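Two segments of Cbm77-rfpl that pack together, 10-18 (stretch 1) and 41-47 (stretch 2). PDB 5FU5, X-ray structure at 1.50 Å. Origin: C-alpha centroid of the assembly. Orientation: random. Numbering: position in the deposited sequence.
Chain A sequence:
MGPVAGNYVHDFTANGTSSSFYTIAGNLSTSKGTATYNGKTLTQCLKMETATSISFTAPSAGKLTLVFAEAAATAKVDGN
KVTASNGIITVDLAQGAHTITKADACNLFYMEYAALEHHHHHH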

# COMPACT_ATOMS: atom_id res chain seq x y z
N HIS A 10 2.03 3.17 -6.61
CA HIS A 10 0.92 2.52 -7.27
C HIS A 10 -0.38 3.17 -6.88
O HIS A 10 -0.75 3.18 -5.70
CB HIS A 10 0.84 1.03 -6.97
CG HIS A 10 -0.19 0.35 -7.81
ND1 HIS A 10 -0.01 0.14 -9.16
CD2 HIS A 10 -1.44 -0.05 -7.52
CE1 HIS A 10 -1.11 -0.38 -9.66
NE2 HIS A 10 -2.00 -0.50 -8.70
N ASP A 11 -1.09 3.68 -7.91
CA ASP A 11 -2.37 4.33 -7.77
C ASP A 11 -3.40 3.34 -8.29
O ASP A 11 -3.41 2.98 -9.52
CB ASP A 11 -2.33 5.64 -8.59
CG ASP A 11 -3.62 6.37 -8.67
OD1 ASP A 11 -4.69 5.81 -8.43
OD2 ASP A 11 -3.56 7.59 -9.07
N PHE A 12 -4.24 2.81 -7.39
CA PHE A 12 -5.23 1.82 -7.79
C PHE A 12 -6.36 2.32 -8.68
O PHE A 12 -7.00 1.52 -9.35
CB PHE A 12 -5.82 1.10 -6.54
CG PHE A 12 -4.85 0.14 -5.89
CD1 PHE A 12 -4.69 -1.17 -6.33
CD2 PHE A 12 -4.07 0.59 -4.84
CE1 PHE A 12 -3.76 -2.00 -5.70
CE2 PHE A 12 -3.17 -0.25 -4.24
CZ PHE A 12 -3.01 -1.54 -4.67
N THR A 13 -6.62 3.62 -8.65
CA THR A 13 -7.59 4.23 -9.57
C THR A 13 -7.03 4.32 -10.99
O THR A 13 -7.68 3.87 -11.91
CB THR A 13 -8.06 5.61 -9.06
OG1 THR A 13 -8.63 5.50 -7.73
CG2 THR A 13 -9.10 6.17 -9.97
N ALA A 14 -5.82 4.83 -11.14
CA ALA A 14 -5.24 5.00 -12.47
C ALA A 14 -4.84 3.69 -13.12
O ALA A 14 -4.97 3.55 -14.33
CB ALA A 14 -4.04 5.91 -12.42
N ASN A 15 -4.37 2.73 -12.31
CA ASN A 15 -3.67 1.56 -12.83
C ASN A 15 -4.19 0.22 -12.33
O ASN A 15 -3.62 -0.82 -12.64
CB ASN A 15 -2.16 1.67 -12.62
CG ASN A 15 -1.53 2.82 -13.40
OD1 ASN A 15 -1.02 3.78 -12.83
ND2 ASN A 15 -1.62 2.74 -14.71
N GLY A 16 -5.27 0.22 -11.57
CA GLY A 16 -5.90 -1.07 -11.21
C GLY A 16 -4.93 -1.94 -10.45
O GLY A 16 -4.33 -1.47 -9.46
N THR A 17 -4.75 -3.17 -10.91
CA THR A 17 -3.77 -4.09 -10.32
C THR A 17 -2.48 -4.22 -11.12
O THR A 17 -1.66 -5.09 -10.83
CB THR A 17 -4.39 -5.50 -10.13
OG1 THR A 17 -4.75 -6.03 -11.42
CG2 THR A 17 -5.59 -5.46 -9.26
N SER A 18 -2.27 -3.35 -12.12
CA SER A 18 -1.10 -3.44 -13.01
C SER A 18 0.13 -2.72 -12.44
O SER A 18 0.10 -1.51 -12.15
CB SER A 18 -1.43 -2.82 -14.40
OG SER A 18 -2.41 -3.55 -15.04
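Stretch 2 (41-47) TLTQCLK

Stretch 2 lies on stretch 1 as a bent strand segment against a short capped helical turn, held by one threonine hydroxyl that receives two backbone amides and sealed by a leucine over a phenylalanine ring. The segment enters extended through Thr41 and Leu42, breaks at Thr43 and Gln44, with phi/psi of -128/-20 at Thr43, and is a strand again from Cys45 to Lys47. Its path runs past stretch 1 with closest register at Thr13 and Gln44, CA to CA 4.7 Å, and at Phe12 and Cys45, CA to CA 5.7 Å; rising numbers on one side thus meet falling numbers on the other.

The break is where the polar contact forms. Thr43 N donates to Thr13 OG1 at 3.1 Å and Gln44 N donates to the same Thr13 OG1 at 3.0 Å, the second nearly straight at 169°. Two consecutive amides can converge on one oxygen because the chain turns here. The hydroxyl also passes its own hydrogen on: Thr13 OG1 donates to water 1 at 2.7 Å, and water 1 donates to Gln44 O at 2.7 Å, so the carbonyl of Gln44 is tied in as well.

Within stretch 1, Asp11 is the N-cap: its OD1 accepts from Ala14 N at 3.1 Å and, weakly, from Thr13 N at 2.9 Å, the backbone of the same residue whose hydroxyl takes the two amides. Leu42 CD2 reaches the same Asp11 OD1 at 3.8 Å.

From Gln44 on, the side chains alternate: Gln44 and Leu46 point toward stretch 1, Cys45 away. The extended Gln44 side chain reaches alongside the helical turn, and Leu46 CB sits over one face of the Phe12 ring, 4.0 Å from its centroid and 3.7 Å from Phe12 CE1. Together the stretches bury 396 Å², a modest patch combining a focused polar anchor with an apolar cover.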

# COMPACT_ATOMS: atom_id res chain seq x y z
N THR A 41 -8.37 12.92 -4.94
CA THR A 41 -9.49 12.11 -4.49
C THR A 41 -9.49 10.81 -5.27
O THR A 41 -9.67 10.80 -6.49
CB THR A 41 -10.84 12.83 -4.56
OG1 THR A 41 -10.79 13.98 -3.69
CG2 THR A 41 -12.00 11.91 -4.13
N LEU A 42 -9.25 9.71 -4.56
CA LEU A 42 -9.10 8.40 -5.12
C LEU A 42 -10.37 7.59 -4.90
O LEU A 42 -10.99 7.67 -3.84
CB LEU A 42 -7.87 7.71 -4.50
CG LEU A 42 -6.55 8.47 -4.69
CD1 LEU A 42 -5.46 7.87 -3.84
CD2 LEU A 42 -6.12 8.48 -6.14
N THR A 43 -10.77 6.80 -5.89
CA THR A 43 -12.11 6.18 -5.90
C THR A 43 -12.16 4.68 -6.11
O THR A 43 -13.20 4.06 -5.81
CB THR A 43 -12.98 6.82 -7.01
OG1 THR A 43 -12.30 6.69 -8.26
CG2 THR A 43 -13.23 8.33 -6.66
N GLN A 44 -11.10 4.08 -6.68
CA GLN A 44 -11.07 2.65 -6.92
C GLN A 44 -10.00 2.05 -6.02
O GLN A 44 -8.84 2.45 -6.07
CB GLN A 44 -10.80 2.30 -8.38
CG GLN A 44 -10.69 0.82 -8.64
CD GLN A 44 -10.47 0.53 -10.09
OE1 GLN A 44 -9.36 0.78 -10.64
NE2 GLN A 44 -11.46 -0.00 -10.72
N CYS A 45 -10.41 1.07 -5.19
CA CYS A 45 -9.49 0.46 -4.23
C CYS A 45 -9.26 -1.01 -4.52
O CYS A 45 -10.02 -1.64 -5.25
CB CYS A 45 -10.11 0.61 -2.85
SG CYS A 45 -11.71 -0.18 -2.61
N LEU A 46 -8.21 -1.53 -3.86
CA LEU A 46 -8.01 -2.96 -3.67
C LEU A 46 -8.70 -3.30 -2.32
O LEU A 46 -8.38 -2.71 -1.29
CB LEU A 46 -6.54 -3.28 -3.64
CG LEU A 46 -6.17 -4.77 -3.64
CD1 LEU A 46 -6.32 -5.30 -5.06
CD2 LEU A 46 -4.76 -4.96 -3.10
N LYS A 47 -9.67 -4.20 -2.40
CA LYS A 47 -10.34 -4.69 -1.19
C LYS A 47 -9.33 -5.53 -0.41
O LYS A 47 -8.63 -6.35 -1.00
CB LYS A 47 -11.58 -5.49 -1.55
CG LYS A 47 -12.66 -4.70 -2.31
CD LYS A 47 -13.92 -5.51 -2.60
CE LYS A 47 -13.70 -6.58 -3.62
NZ LYS A 47 -14.95 -7.29 -4.05
O HOH W 1 -7.26 4.54 -5.64